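Local coordinates for protein Ceg4 (Legionella pneumophila subsp. pneumophila, PDB 6AOK) that dephosphorylates phosphotyrosine as a HAD-like, magnesium-binding phosphatase and, as a bacterial effector, attenuates activation of eukaryotic MAPK pathways, at residues L40-K45 against P56-I61; N114-I119 against L136-S141; V162-D167 against E187-Y192; I14-F19 against T107-T112. All blocks are in the same frame, centred on the assembly; numbering follows the deposited sequence.

How the interactions relate
All four contacts lie in the N-terminal, HAD-like phosphatase part of Ceg4. Interaction 4 is the buried core, joining strands 13-17 and 106-111 of the parallel sheet. Interaction 3 adds edge strand 189-192 to strand 161-165 and is partly buried; the two share a magnesium ion, which Asp18 binds from one and Asp167 from the other. Interaction 2 reaches the same sheet at its opposite edge, setting helix 116-125 against strand 136-139. Interaction 1 lies farther out, about 34 Å from interaction 3 between centres, in loops that pack on that helix. Regular backbone pairing dominates interactions 3 and 4; interaction 2 relies on side chains, and interaction 1 on a single bridge.

Interaction 1 of 4, residues L40-K45 against P56-I61; sequences LLQGYK and PMKDPI
Leu41 meets Met57, present as selenomethionine, where the loop after helix 35-39 runs beside the lead-in to helix 60-71. A single beta bridge joins the two: Lys58 N donates to Leu40 O at 2.8 Å, and Gln42 N to Pro56 O at 2.9 Å. On the packed side, Leu41 CD2 touches the Met57 methyl CE at 3.6 Å. Met57 bends at its last torsion (chi3 -75°), placing CE there, and its CG presses to 3.1 Å from Leu40 O. A long, flexible unbranched chain suits this site, which Tyr118 of helix 116-125 also lines. Lys58, extended, is laid over the carbonyls of Leu40 and Leu41, with CE 3.4 Å from Leu41 O, and carries its amine on to Ser39 O.

The other side, with Gln42 and Pro56, is open to solvent. Gln42 crosses the Pro56 ring at about a right angle, and its NE2 reaches Met57 O at 2.8 Å, lying above that carbonyl's plane although the oxygen is close to the plane of the Gln42 amide. Every hydrogen bond between the segments ends on a main-chain carbonyl, which implies that backbone path, more than paired side-chain charges, sets the alignment.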
loop_
_atom_site.group_PDB
_atom_site.type_symbol
_atom_site.label_atom_id
_atom_site.label_comp_id
_atom_site.label_asym_id
_atom_site.label_seq_id
_atom_site.Cartn_x
_atom_site.Cartn_y
_atom_site.Cartn_z
ATOM N N LEU A 40 -6.587 18.645 0.262
ATOM C CA LEU A 40 -6.752 17.875 1.490
ATOM C C LEU A 40 -5.912 18.420 2.638
ATOM O O LEU A 40 -6.002 17.890 3.752
ATOM C CB LEU A 40 -6.360 16.406 1.271
ATOM C CG LEU A 40 -7.068 15.685 0.111
ATOM C CD1 LEU A 40 -6.433 14.341 -0.156
ATOM C CD2 LEU A 40 -8.537 15.468 0.503
ATOM N N LEU A 41 -5.066 19.417 2.402
ATOM C CA LEU A 41 -4.223 19.953 3.471
ATOM C C LEU A 41 -4.912 21.135 4.145
ATOM O O LEU A 41 -5.534 21.955 3.485
ATOM C CB LEU A 41 -2.852 20.377 2.916
ATOM C CG LEU A 41 -2.142 19.266 2.091
ATOM C CD1 LEU A 41 -0.813 19.829 1.465
ATOM C CD2 LEU A 41 -1.822 18.073 2.983
ATOM N N GLN A 42 -4.774 21.229 5.467
ATOM C CA GLN A 42 -5.220 22.424 6.168
ATOM C C GLN A 42 -4.543 23.657 5.573
ATOM O O GLN A 42 -3.371 23.608 5.196
ATOM C CB GLN A 42 -4.877 22.298 7.661
ATOM C CG GLN A 42 -5.653 21.151 8.336
ATOM C CD GLN A 42 -5.251 21.015 9.790
ATOM O OE1 GLN A 42 -5.005 22.021 10.462
ATOM N NE2 GLN A 42 -5.141 19.782 10.271
ATOM N N GLY A 43 -5.296 24.745 5.465
ATOM C CA GLY A 43 -4.763 26.003 4.931
ATOM C C GLY A 43 -4.718 26.092 3.426
ATOM O O GLY A 43 -4.174 27.068 2.897
ATOM N N TYR A 44 -5.277 25.096 2.721
ATOM C CA TYR A 44 -5.306 25.070 1.269
ATOM C C TYR A 44 -5.806 26.359 0.659
ATOM O O TYR A 44 -6.834 26.905 1.061
ATOM C CB TYR A 44 -6.244 23.944 0.812
ATOM C CG TYR A 44 -6.552 23.975 -0.663
ATOM C CD1 TYR A 44 -5.544 23.733 -1.595
ATOM C CD2 TYR A 44 -7.867 24.146 -1.117
ATOM C CE1 TYR A 44 -5.824 23.665 -2.963
ATOM C CE2 TYR A 44 -8.158 24.118 -2.496
ATOM C CZ TYR A 44 -7.137 23.852 -3.401
ATOM O OH TYR A 44 -7.397 23.815 -4.770
ATOM N N LYS A 45 -5.104 26.810 -0.360
ATOM C CA LYS A 45 -5.538 27.919 -1.178
ATOM C C LYS A 45 -5.378 27.478 -2.611
ATOM O O LYS A 45 -4.349 26.906 -2.970
ATOM C CB LYS A 45 -4.727 29.184 -0.893
ATOM C CG LYS A 45 -4.945 29.700 0.507
ATOM C CD LYS A 45 -4.335 31.074 0.652
ATOM C CE LYS A 45 -2.837 31.046 0.332
ATOM N NZ LYS A 45 -2.464 32.259 -0.462
ATOM N N PRO A 56 -0.146 19.825 8.048
ATOM C CA PRO A 56 -1.202 18.994 8.650
ATOM C C PRO A 56 -2.359 18.793 7.682
ATOM O O PRO A 56 -2.733 19.681 6.904
ATOM C CB PRO A 56 -1.610 19.789 9.902
ATOM C CG PRO A 56 -0.324 20.540 10.311
ATOM C CD PRO A 56 0.245 20.944 8.936
HETATM N N MSE A 57 -2.881 17.584 7.673
HETATM C CA MSE A 57 -3.958 17.245 6.751
HETATM C C MSE A 57 -5.293 17.561 7.384
HETATM O O MSE A 57 -5.419 17.590 8.613
HETATM C CB MSE A 57 -3.891 15.754 6.364
HETATM C CG MSE A 57 -4.807 15.380 5.228
HETATM SE SE MSE A 57 -4.171 13.830 4.190
HETATM C CE MSE A 57 -2.742 14.603 3.161
ATOM N N LYS A 58 -6.298 17.871 6.555
ATOM C CA LYS A 58 -7.650 18.035 7.076
ATOM C C LYS A 58 -8.085 16.760 7.793
ATOM O O LYS A 58 -7.578 15.665 7.539
ATOM C CB LYS A 58 -8.622 18.373 5.933
ATOM C CG LYS A 58 -8.458 19.859 5.498
ATOM C CD LYS A 58 -9.188 20.212 4.245
ATOM C CE LYS A 58 -8.903 21.669 3.806
ATOM N NZ LYS A 58 -9.590 21.892 2.470
ATOM N N ASP A 59 -9.057 16.901 8.666
ATOM C CA ASP A 59 -9.586 15.734 9.373
ATOM C C ASP A 59 -10.013 14.633 8.413
ATOM O O ASP A 59 -10.496 14.935 7.308
ATOM C CB ASP A 59 -10.793 16.120 10.235
ATOM C CG ASP A 59 -10.443 17.144 11.328
ATOM O OD1 ASP A 59 -9.541 16.818 12.121
ATOM O OD2 ASP A 59 -11.154 18.174 11.488
ATOM N N PRO A 60 -9.937 13.352 8.834
ATOM C CA PRO A 60 -10.357 12.261 7.936
ATOM C C PRO A 60 -11.749 12.449 7.377
ATOM O O PRO A 60 -11.957 12.148 6.187
ATOM C CB PRO A 60 -10.290 11.017 8.838
ATOM C CG PRO A 60 -9.201 11.376 9.853
ATOM C CD PRO A 60 -9.404 12.849 10.126
ATOM N N ILE A 61 -12.719 12.898 8.199
ATOM C CA ILE A 61 -14.086 13.009 7.687
ATOM C C ILE A 61 -14.189 14.111 6.631
ATOM O O ILE A 61 -15.018 14.021 5.721
ATOM C CB ILE A 61 -15.108 13.238 8.820
ATOM C CG1 ILE A 61 -16.533 12.904 8.335
ATOM C CG2 ILE A 61 -15.077 14.672 9.308
ATOM C CD1 ILE A 61 -16.685 11.403 7.816
#

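Interaction 2 of 4, residues N114-I119 against L136-S141; sequences NRAEYI and LTILES
Ile138 and Glu140 meet Ala116 at the start of helix 116-125 within a beta-alpha-beta crossover: the connection between the neighbouring parallel strands 106-111 and 136-139 runs through this helix and the short helix 130-133. Ile138, on the strand, supplies the apolar half. Its CD1 rests 3.9 Å from Ala116 CB, while its CG2 meets Ile119 CD1 at 3.8 Å. Branched chains fill the space between helix and sheet, and the small alanine lets the helix come near the strand.

Past the strand end, Glu140 supplies the polar half. Its CG sits between the backbone N and the carbonyl carbon (chi1 59°) and the chain then runs extended toward the helix. OE1 accepts a nearly straight bond (175°) from Ala116 N, at 2.8 Å, with the donor above the carboxylate plane. Acidic groups suit a helix N-terminus, where the helix dipole would probably favour negative charge. OE2 lies 3.5 Å from Arg115 CA. Arg115, at the N-cap position, grips Glu117 side-on through NE and NH2, while its NH1 bonds Thr55 O. The carboxylates of Glu117 and Glu140 come close, and water 1 donates to both, 3.0 Å from Glu117 OE1 and 2.6 Å from Glu140 OE1.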
loop_
_atom_site.group_PDB
_atom_site.type_symbol
_atom_site.label_atom_id
_atom_site.label_comp_id
_atom_site.label_asym_id
_atom_site.label_seq_id
_atom_site.Cartn_x
_atom_site.Cartn_y
_atom_site.Cartn_z
ATOM N N ASN A 114 4.857 9.114 0.273
ATOM C CA ASN A 114 3.591 9.773 0.608
ATOM C C ASN A 114 3.391 9.715 2.123
ATOM O O ASN A 114 4.359 9.533 2.887
ATOM C CB ASN A 114 2.425 9.116 -0.138
ATOM C CG ASN A 114 1.266 10.068 -0.419
ATOM O OD1 ASN A 114 0.800 10.780 0.485
ATOM N ND2 ASN A 114 0.762 10.067 -1.683
ATOM N N ARG A 115 2.162 9.866 2.601
ATOM C CA ARG A 115 2.003 9.983 4.041
ATOM C C ARG A 115 0.833 9.123 4.459
ATOM O O ARG A 115 -0.120 8.938 3.702
ATOM C CB ARG A 115 1.779 11.440 4.477
ATOM C CG ARG A 115 0.644 12.111 3.719
ATOM C CD ARG A 115 0.768 13.593 3.891
ATOM N NE ARG A 115 0.466 14.008 5.258
ATOM C CZ ARG A 115 0.439 15.274 5.659
ATOM N NH1 ARG A 115 0.724 16.271 4.795
ATOM N NH2 ARG A 115 0.132 15.551 6.938
ATOM N N ALA A 116 0.937 8.565 5.670
ATOM C CA ALA A 116 -0.109 7.686 6.203
ATOM C C ALA A 116 -1.494 8.331 6.168
ATOM O O ALA A 116 -2.490 7.641 5.895
ATOM C CB ALA A 116 0.249 7.288 7.644
ATOM N N GLU A 117 -1.612 9.630 6.453
ATOM C CA GLU A 117 -2.983 10.169 6.518
ATOM C C GLU A 117 -3.651 10.064 5.155
ATOM O O GLU A 117 -4.859 9.775 5.056
ATOM C CB GLU A 117 -3.035 11.623 7.008
ATOM C CG GLU A 117 -2.396 11.837 8.324
ATOM C CD GLU A 117 -0.958 12.377 8.170
ATOM O OE1 GLU A 117 -0.105 11.790 7.438
ATOM O OE2 GLU A 117 -0.692 13.402 8.795
ATOM N N TYR A 118 -2.870 10.241 4.101
ATOM C CA TYR A 118 -3.433 10.237 2.758
ATOM C C TYR A 118 -3.799 8.827 2.340
ATOM O O TYR A 118 -4.885 8.579 1.788
ATOM C CB TYR A 118 -2.410 10.806 1.774
ATOM C CG TYR A 118 -2.963 10.750 0.372
ATOM C CD1 TYR A 118 -2.446 9.872 -0.581
ATOM C CD2 TYR A 118 -4.033 11.583 0.017
ATOM C CE1 TYR A 118 -3.000 9.836 -1.910
ATOM C CE2 TYR A 118 -4.572 11.558 -1.277
ATOM C CZ TYR A 118 -4.054 10.682 -2.223
ATOM O OH TYR A 118 -4.521 10.688 -3.519
ATOM N N ILE A 119 -2.880 7.890 2.578
ATOM C CA ILE A 119 -3.109 6.495 2.233
ATOM C C ILE A 119 -4.347 5.969 2.954
ATOM O O ILE A 119 -5.213 5.353 2.334
ATOM C CB ILE A 119 -1.844 5.658 2.548
ATOM C CG1 ILE A 119 -0.701 6.065 1.594
ATOM C CG2 ILE A 119 -2.171 4.188 2.494
ATOM C CD1 ILE A 119 0.689 5.550 2.083
ATOM N N LEU A 136 -2.596 -2.301 8.208
ATOM C CA LEU A 136 -1.532 -1.759 7.404
ATOM C C LEU A 136 -0.414 -1.251 8.302
ATOM O O LEU A 136 -0.679 -0.625 9.328
ATOM C CB LEU A 136 -2.047 -0.576 6.595
ATOM C CG LEU A 136 -3.040 -0.896 5.512
ATOM C CD1 LEU A 136 -3.508 0.452 5.009
ATOM C CD2 LEU A 136 -2.328 -1.624 4.389
ATOM N N THR A 137 0.836 -1.491 7.891
ATOM C CA THR A 137 2.015 -0.843 8.481
ATOM C C THR A 137 2.498 0.114 7.402
ATOM O O THR A 137 2.827 -0.309 6.300
ATOM C CB THR A 137 3.103 -1.862 8.845
ATOM O OG1 THR A 137 2.634 -2.704 9.901
ATOM C CG2 THR A 137 4.443 -1.193 9.306
ATOM N N ILE A 138 2.508 1.396 7.696
ATOM C CA ILE A 138 2.858 2.394 6.699
ATOM C C ILE A 138 4.195 2.955 7.124
ATOM O O ILE A 138 4.308 3.524 8.225
ATOM C CB ILE A 138 1.785 3.489 6.590
ATOM C CG1 ILE A 138 0.450 2.832 6.222
ATOM C CG2 ILE A 138 2.185 4.566 5.487
ATOM C CD1 ILE A 138 -0.702 3.808 6.148
ATOM N N LEU A 139 5.208 2.774 6.261
ATOM C CA LEU A 139 6.592 3.186 6.531
ATOM C C LEU A 139 6.878 4.363 5.614
ATOM O O LEU A 139 6.906 4.188 4.397
ATOM C CB LEU A 139 7.534 2.017 6.261
ATOM C CG LEU A 139 7.157 0.796 7.135
ATOM C CD1 LEU A 139 7.876 -0.418 6.658
ATOM C CD2 LEU A 139 7.395 1.034 8.679
ATOM N N GLU A 140 7.071 5.563 6.179
ATOM C CA GLU A 140 7.100 6.740 5.295
ATOM C C GLU A 140 8.316 7.613 5.573
ATOM O O GLU A 140 8.272 8.827 5.382
ATOM C CB GLU A 140 5.805 7.559 5.394
ATOM C CG GLU A 140 5.478 8.101 6.776
ATOM C CD GLU A 140 4.381 9.207 6.772
ATOM O OE1 GLU A 140 3.261 8.945 7.246
ATOM O OE2 GLU A 140 4.666 10.362 6.340
ATOM N N SER A 141 9.434 7.007 5.935
ATOM C CA SER A 141 10.614 7.819 6.200
ATOM C C SER A 141 11.173 8.437 4.919
ATOM O O SER A 141 11.834 9.478 4.966
ATOM C CB SER A 141 11.670 6.961 6.879
ATOM O OG SER A 141 12.379 6.212 5.908
HETATM O O HOH W 1 2.301 10.705 8.900
#

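Interaction 3 of 4, residues V162-D167 against E187-Y192; sequences VYILDD and EEIRGY. With MG (magnesium ion), chain B.
Arg190 CB sits over one face of the Tyr163 ring, 3.9 Å from the ring centroid, in a CH-pi contact. Tyr163 CE2 also comes 3.7 Å from Tyr192 CE2, at the edge of the Tyr192 ring, and water 2 links the two hydroxyls, 2.7 Å from Tyr163 OH and 2.9 Å from Tyr192 OH. Leu165 packs on Tyr192 through its CD2, which lies near ring atom CD2. On the other sheet face Ile164 CD1 packs on Ile189 CG2 at 3.7 Å.

Parallel backbone pairing fixes these neighbours. Bonds alternate between the strands, from Val162 N to Glu188 O through to Tyr192 N to Ile164 O at 2.7 Å, with CA-H...O contacts between them. The strands belong to a beta-alpha-beta unit with helix 169-180, whose Met175 and Leu176 cover Ile164; helix 201-211 covers the tyrosine face.

The last bond, Asp166 N to Tyr192 O at 3.1 Å, comes just before the chain enters the metal site. Asp167 OD1 binds the magnesium ion at 2.1 Å, alongside Asp18, Asp20 O and waters 3, 4 and 5. In the second shell, Asp166 OD1 accepts from water 3, a metal ligand, and from Ser168 N, and its OD2 forms a salt bridge with Lys144.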
loop_
_atom_site.group_PDB
_atom_site.type_symbol
_atom_site.label_atom_id
_atom_site.label_comp_id
_atom_site.label_asym_id
_atom_site.label_seq_id
_atom_site.Cartn_x
_atom_site.Cartn_y
_atom_site.Cartn_z
ATOM N N VAL A 162 8.108 -13.291 0.444
ATOM C CA VAL A 162 8.166 -11.839 0.588
ATOM C C VAL A 162 7.839 -11.251 -0.764
ATOM O O VAL A 162 8.529 -11.559 -1.744
ATOM C CB VAL A 162 9.551 -11.353 1.066
ATOM C CG1 VAL A 162 9.557 -9.811 1.191
ATOM C CG2 VAL A 162 9.986 -12.099 2.398
ATOM N N TYR A 163 6.790 -10.406 -0.824
ATOM C CA TYR A 163 6.430 -9.648 -2.032
ATOM C C TYR A 163 7.078 -8.270 -1.996
ATOM O O TYR A 163 7.090 -7.612 -0.944
ATOM C CB TYR A 163 4.925 -9.448 -2.133
ATOM C CG TYR A 163 4.266 -10.656 -2.731
ATOM C CD1 TYR A 163 4.080 -11.792 -1.980
ATOM C CD2 TYR A 163 3.843 -10.658 -4.037
ATOM C CE1 TYR A 163 3.482 -12.892 -2.522
ATOM C CE2 TYR A 163 3.261 -11.750 -4.587
ATOM C CZ TYR A 163 3.071 -12.884 -3.821
ATOM O OH TYR A 163 2.486 -14.034 -4.372
ATOM N N ILE A 164 7.611 -7.840 -3.145
ATOM C CA ILE A 164 8.167 -6.497 -3.317
ATOM C C ILE A 164 7.567 -5.900 -4.575
ATOM O O ILE A 164 7.734 -6.467 -5.658
ATOM C CB ILE A 164 9.691 -6.500 -3.436
ATOM C CG1 ILE A 164 10.292 -7.322 -2.288
ATOM C CG2 ILE A 164 10.196 -5.049 -3.433
ATOM C CD1 ILE A 164 11.780 -7.760 -2.533
ATOM N N LEU A 165 6.862 -4.769 -4.431
ATOM C CA LEU A 165 6.165 -4.152 -5.557
ATOM C C LEU A 165 6.533 -2.694 -5.588
ATOM O O LEU A 165 6.362 -1.998 -4.576
ATOM C CB LEU A 165 4.645 -4.288 -5.427
ATOM C CG LEU A 165 4.251 -5.756 -5.363
ATOM C CD1 LEU A 165 3.876 -6.072 -3.935
ATOM C CD2 LEU A 165 3.122 -6.109 -6.326
ATOM N N ASP A 166 7.033 -2.219 -6.727
ATOM C CA ASP A 166 7.324 -0.780 -6.826
ATOM C C ASP A 166 7.422 -0.384 -8.293
ATOM O O ASP A 166 8.021 -1.104 -9.100
ATOM C CB ASP A 166 8.626 -0.414 -6.082
ATOM C CG ASP A 166 8.662 1.034 -5.620
ATOM O OD1 ASP A 166 8.359 1.922 -6.447
ATOM O OD2 ASP A 166 9.020 1.301 -4.424
ATOM N N ASP A 167 6.837 0.766 -8.639
ATOM C CA ASP A 167 7.007 1.221 -10.010
ATOM C C ASP A 167 8.306 1.985 -10.238
ATOM O O ASP A 167 8.658 2.216 -11.392
ATOM C CB ASP A 167 5.808 2.100 -10.476
ATOM C CG ASP A 167 5.670 3.407 -9.661
ATOM O OD1 ASP A 167 5.597 3.348 -8.406
ATOM O OD2 ASP A 167 5.664 4.520 -10.248
ATOM N N GLU A 187 13.575 -17.882 -4.472
ATOM C CA GLU A 187 12.304 -18.559 -4.441
ATOM C C GLU A 187 11.410 -18.085 -3.326
ATOM O O GLU A 187 10.276 -18.373 -3.287
ATOM C CB GLU A 187 12.428 -20.088 -4.375
ATOM C CG GLU A 187 12.691 -20.728 -3.024
ATOM C CD GLU A 187 14.133 -21.186 -2.877
ATOM O OE1 GLU A 187 14.398 -22.162 -2.152
ATOM O OE2 GLU A 187 15.030 -20.596 -3.508
ATOM N N GLU A 188 11.972 -17.382 -2.350
ATOM C CA GLU A 188 11.152 -16.785 -1.315
ATOM C C GLU A 188 10.659 -15.410 -1.707
ATOM O O GLU A 188 9.690 -14.927 -1.122
ATOM C CB GLU A 188 11.937 -16.695 -0.014
ATOM C CG GLU A 188 12.046 -18.023 0.688
ATOM C CD GLU A 188 13.221 -18.080 1.637
ATOM O OE1 GLU A 188 14.245 -17.386 1.391
ATOM O OE2 GLU A 188 13.136 -18.853 2.619
ATOM N N ILE A 189 11.265 -14.800 -2.712
ATOM C CA ILE A 189 10.961 -13.421 -3.099
ATOM C C ILE A 189 10.110 -13.415 -4.364
ATOM O O ILE A 189 10.462 -14.060 -5.357
ATOM C CB ILE A 189 12.248 -12.625 -3.334
ATOM C CG1 ILE A 189 13.098 -12.589 -2.064
ATOM C CG2 ILE A 189 11.929 -11.209 -3.845
ATOM C CD1 ILE A 189 14.544 -12.197 -2.274
ATOM N N ARG A 190 9.020 -12.656 -4.344
ATOM C CA ARG A 190 8.204 -12.407 -5.525
ATOM C C ARG A 190 8.285 -10.902 -5.749
ATOM O O ARG A 190 7.592 -10.139 -5.056
ATOM C CB ARG A 190 6.754 -12.847 -5.308
ATOM C CG ARG A 190 6.556 -14.356 -5.020
ATOM C CD ARG A 190 6.680 -15.183 -6.275
ATOM N NE ARG A 190 6.246 -16.566 -6.060
ATOM C CZ ARG A 190 7.044 -17.555 -5.643
ATOM N NH1 ARG A 190 8.341 -17.313 -5.399
ATOM N NH2 ARG A 190 6.556 -18.795 -5.489
ATOM N N GLY A 191 9.124 -10.482 -6.691
ATOM C CA GLY A 191 9.383 -9.071 -6.917
ATOM C C GLY A 191 8.739 -8.636 -8.214
ATOM O O GLY A 191 8.859 -9.308 -9.244
ATOM N N TYR A 192 8.045 -7.497 -8.168
ATOM C CA TYR A 192 7.402 -6.946 -9.348
ATOM C C TYR A 192 7.765 -5.475 -9.458
ATOM O O TYR A 192 7.421 -4.671 -8.584
ATOM C CB TYR A 192 5.881 -7.115 -9.278
ATOM C CG TYR A 192 5.498 -8.544 -9.097
ATOM C CD1 TYR A 192 5.439 -9.418 -10.189
ATOM C CD2 TYR A 192 5.269 -9.048 -7.820
ATOM C CE1 TYR A 192 5.126 -10.725 -10.033
ATOM C CE2 TYR A 192 4.943 -10.403 -7.644
ATOM C CZ TYR A 192 4.866 -11.209 -8.767
ATOM O OH TYR A 192 4.562 -12.517 -8.622
HETATM MG MG MG B . 5.410 4.750 -6.856
HETATM O O HOH W 2 2.601 -13.878 -7.040
HETATM O O HOH W 3 7.472 4.440 -6.573
HETATM O O HOH W 4 5.679 6.175 -8.393
HETATM O O HOH W 5 5.674 6.185 -5.421
#

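Interaction 4 of 4, residues I14-F19 against T107-T112; sequences IIFTDF and TVNIVT. With MG (magnesium ion), chain B.
Ile15 O is gripped twice by Asn109, through the backbone N at 2.9 Å and the side-chain ND2 at 3.2 Å, the donors reaching it from opposite faces of the carbonyl plane. Asn109 keeps CG beside its own backbone N (chi1 -56°), near the neighbouring strand. ND2 also touches Ile14 CG2 at 3.3 Å, and the Asn109 amide and the Phe16 ring are nearly parallel, their planes 15° apart, with ND2 near ring atom CE2. An asparagine suits this buried place because both ends of its amide are used, OD1 accepting from Arg151.

Parallel pairing continues with Thr17 N to Asn109 O and Val111 N to Thr17 O. On the other sheet face Thr17 CG2 lies 3.9 Å from Ile110 CG1; both residues are beta-branched, which fits extended strands and fills the core. Just past the strand, Phe19 CB meets Ile110 CG2 at 3.7 Å. Thr17 OG1 donates to an in-plane lone pair of Asp18 O at 2.9 Å, tying down the chain as it leaves the strand.

With CG anti to the backbone N (chi1 -178°), the Asp18 carboxylate is carried to the magnesium ion, which OD2 binds at 2.0 Å. OD2 also bonds Thr22; OD1 takes water 6, shared with Thr112 OG1, and a salt bridge from Lys144. An aspartate at the C-terminal end of the central strand, followed by Asp20 and Thr22, is consistent with the DxDx(T/V) motif of HAD phosphatases.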
loop_
_atom_site.group_PDB
_atom_site.type_symbol
_atom_site.label_atom_id
_atom_site.label_comp_id
_atom_site.label_asym_id
_atom_site.label_seq_id
_atom_site.Cartn_x
_atom_site.Cartn_y
_atom_site.Cartn_z
ATOM N N ILE A 14 4.968 -11.735 3.831
ATOM C CA ILE A 14 5.207 -10.330 4.123
ATOM C C ILE A 14 5.192 -9.595 2.800
ATOM O O ILE A 14 5.800 -10.049 1.841
ATOM C CB ILE A 14 6.544 -10.095 4.839
ATOM C CG1 ILE A 14 6.570 -10.908 6.120
ATOM C CG2 ILE A 14 6.753 -8.524 5.117
ATOM C CD1 ILE A 14 7.957 -11.019 6.704
ATOM N N ILE A 15 4.477 -8.484 2.751
ATOM C CA ILE A 15 4.393 -7.659 1.566
ATOM C C ILE A 15 5.091 -6.338 1.857
ATOM O O ILE A 15 4.803 -5.686 2.865
ATOM C CB ILE A 15 2.926 -7.437 1.151
ATOM C CG1 ILE A 15 2.286 -8.777 0.803
ATOM C CG2 ILE A 15 2.853 -6.462 -0.042
ATOM C CD1 ILE A 15 0.827 -8.682 0.747
ATOM N N PHE A 16 5.948 -5.915 0.942
ATOM C CA PHE A 16 6.468 -4.559 0.950
ATOM C C PHE A 16 6.019 -3.975 -0.360
ATOM O O PHE A 16 6.571 -4.349 -1.404
ATOM C CB PHE A 16 7.995 -4.531 1.053
ATOM C CG PHE A 16 8.500 -4.998 2.378
ATOM C CD1 PHE A 16 8.994 -6.293 2.532
ATOM C CD2 PHE A 16 8.442 -4.180 3.469
ATOM C CE1 PHE A 16 9.462 -6.723 3.763
ATOM C CE2 PHE A 16 8.836 -4.617 4.700
ATOM C CZ PHE A 16 9.351 -5.903 4.840
ATOM N N THR A 17 5.055 -3.037 -0.314
ATOM C CA THR A 17 4.515 -2.494 -1.551
ATOM C C THR A 17 4.586 -0.971 -1.503
ATOM O O THR A 17 4.309 -0.347 -0.470
ATOM C CB THR A 17 3.063 -2.960 -1.790
ATOM O OG1 THR A 17 2.595 -2.414 -3.015
ATOM C CG2 THR A 17 2.162 -2.479 -0.684
ATOM N N ASP A 18 4.997 -0.385 -2.608
ATOM C CA ASP A 18 4.825 1.041 -2.842
ATOM C C ASP A 18 3.327 1.396 -2.874
ATOM O O ASP A 18 2.460 0.525 -3.011
ATOM C CB ASP A 18 5.518 1.399 -4.176
ATOM C CG ASP A 18 5.433 2.881 -4.500
ATOM O OD1 ASP A 18 5.686 3.727 -3.591
ATOM O OD2 ASP A 18 5.127 3.188 -5.672
ATOM N N PHE A 19 3.022 2.691 -2.715
ATOM C CA PHE A 19 1.633 3.127 -2.851
ATOM C C PHE A 19 1.391 3.806 -4.200
ATOM O O PHE A 19 0.745 3.211 -5.078
ATOM C CB PHE A 19 1.215 4.033 -1.657
ATOM C CG PHE A 19 -0.232 4.453 -1.713
ATOM C CD1 PHE A 19 -1.244 3.547 -1.388
ATOM C CD2 PHE A 19 -0.580 5.755 -2.082
ATOM C CE1 PHE A 19 -2.575 3.913 -1.449
ATOM C CE2 PHE A 19 -1.931 6.123 -2.149
ATOM C CZ PHE A 19 -2.916 5.205 -1.825
ATOM N N THR A 107 1.472 -10.041 6.413
ATOM C CA THR A 107 1.805 -8.719 6.933
ATOM C C THR A 107 1.968 -7.743 5.775
ATOM O O THR A 107 2.775 -7.967 4.875
ATOM C CB THR A 107 3.074 -8.775 7.778
ATOM O OG1 THR A 107 2.852 -9.678 8.875
ATOM C CG2 THR A 107 3.400 -7.386 8.314
ATOM N N VAL A 108 1.189 -6.668 5.790
ATOM C CA VAL A 108 1.148 -5.708 4.695
ATOM C C VAL A 108 1.873 -4.443 5.129
ATOM O O VAL A 108 1.398 -3.721 6.016
ATOM C CB VAL A 108 -0.284 -5.379 4.285
ATOM C CG1 VAL A 108 -0.251 -4.527 3.067
ATOM C CG2 VAL A 108 -0.998 -6.670 3.980
ATOM N N ASN A 109 3.015 -4.173 4.498
ATOM C CA ASN A 109 3.786 -2.960 4.730
ATOM C C ASN A 109 3.710 -2.130 3.465
ATOM O O ASN A 109 4.165 -2.569 2.410
ATOM C CB ASN A 109 5.250 -3.252 5.023
ATOM C CG ASN A 109 5.433 -4.197 6.206
ATOM O OD1 ASN A 109 5.301 -3.776 7.377
ATOM N ND2 ASN A 109 5.739 -5.477 5.926
ATOM N N ILE A 110 3.252 -0.908 3.599
ATOM C CA ILE A 110 3.323 0.057 2.514
ATOM C C ILE A 110 4.513 0.974 2.784
ATOM O O ILE A 110 4.626 1.556 3.864
ATOM C CB ILE A 110 2.025 0.861 2.411
ATOM C CG1 ILE A 110 0.852 -0.088 2.116
ATOM C CG2 ILE A 110 2.198 1.960 1.293
ATOM C CD1 ILE A 110 -0.529 0.642 2.103
ATOM N N VAL A 111 5.421 1.072 1.831
ATOM C CA VAL A 111 6.650 1.834 2.010
ATOM C C VAL A 111 6.617 2.960 0.992
ATOM O O VAL A 111 6.542 2.706 -0.212
ATOM C CB VAL A 111 7.884 0.944 1.797
ATOM C CG1 VAL A 111 9.150 1.664 2.203
ATOM C CG2 VAL A 111 7.721 -0.473 2.558
ATOM N N THR A 112 6.680 4.196 1.464
ATOM C CA THR A 112 6.189 5.256 0.612
ATOM C C THR A 112 6.914 6.568 0.910
ATOM O O THR A 112 7.417 6.779 2.012
ATOM C CB THR A 112 4.665 5.388 0.861
ATOM O OG1 THR A 112 4.139 6.283 -0.075
ATOM C CG2 THR A 112 4.357 5.905 2.281
HETATM MG MG MG B . 5.410 4.750 -6.856
HETATM O O HOH W 6 4.206 5.754 -2.671
HETATM O O HOH W 5 5.674 6.185 -5.421
HETATM O O HOH W 3 7.472 4.440 -6.573
HETATM O O HOH W 4 5.679 6.175 -8.393
#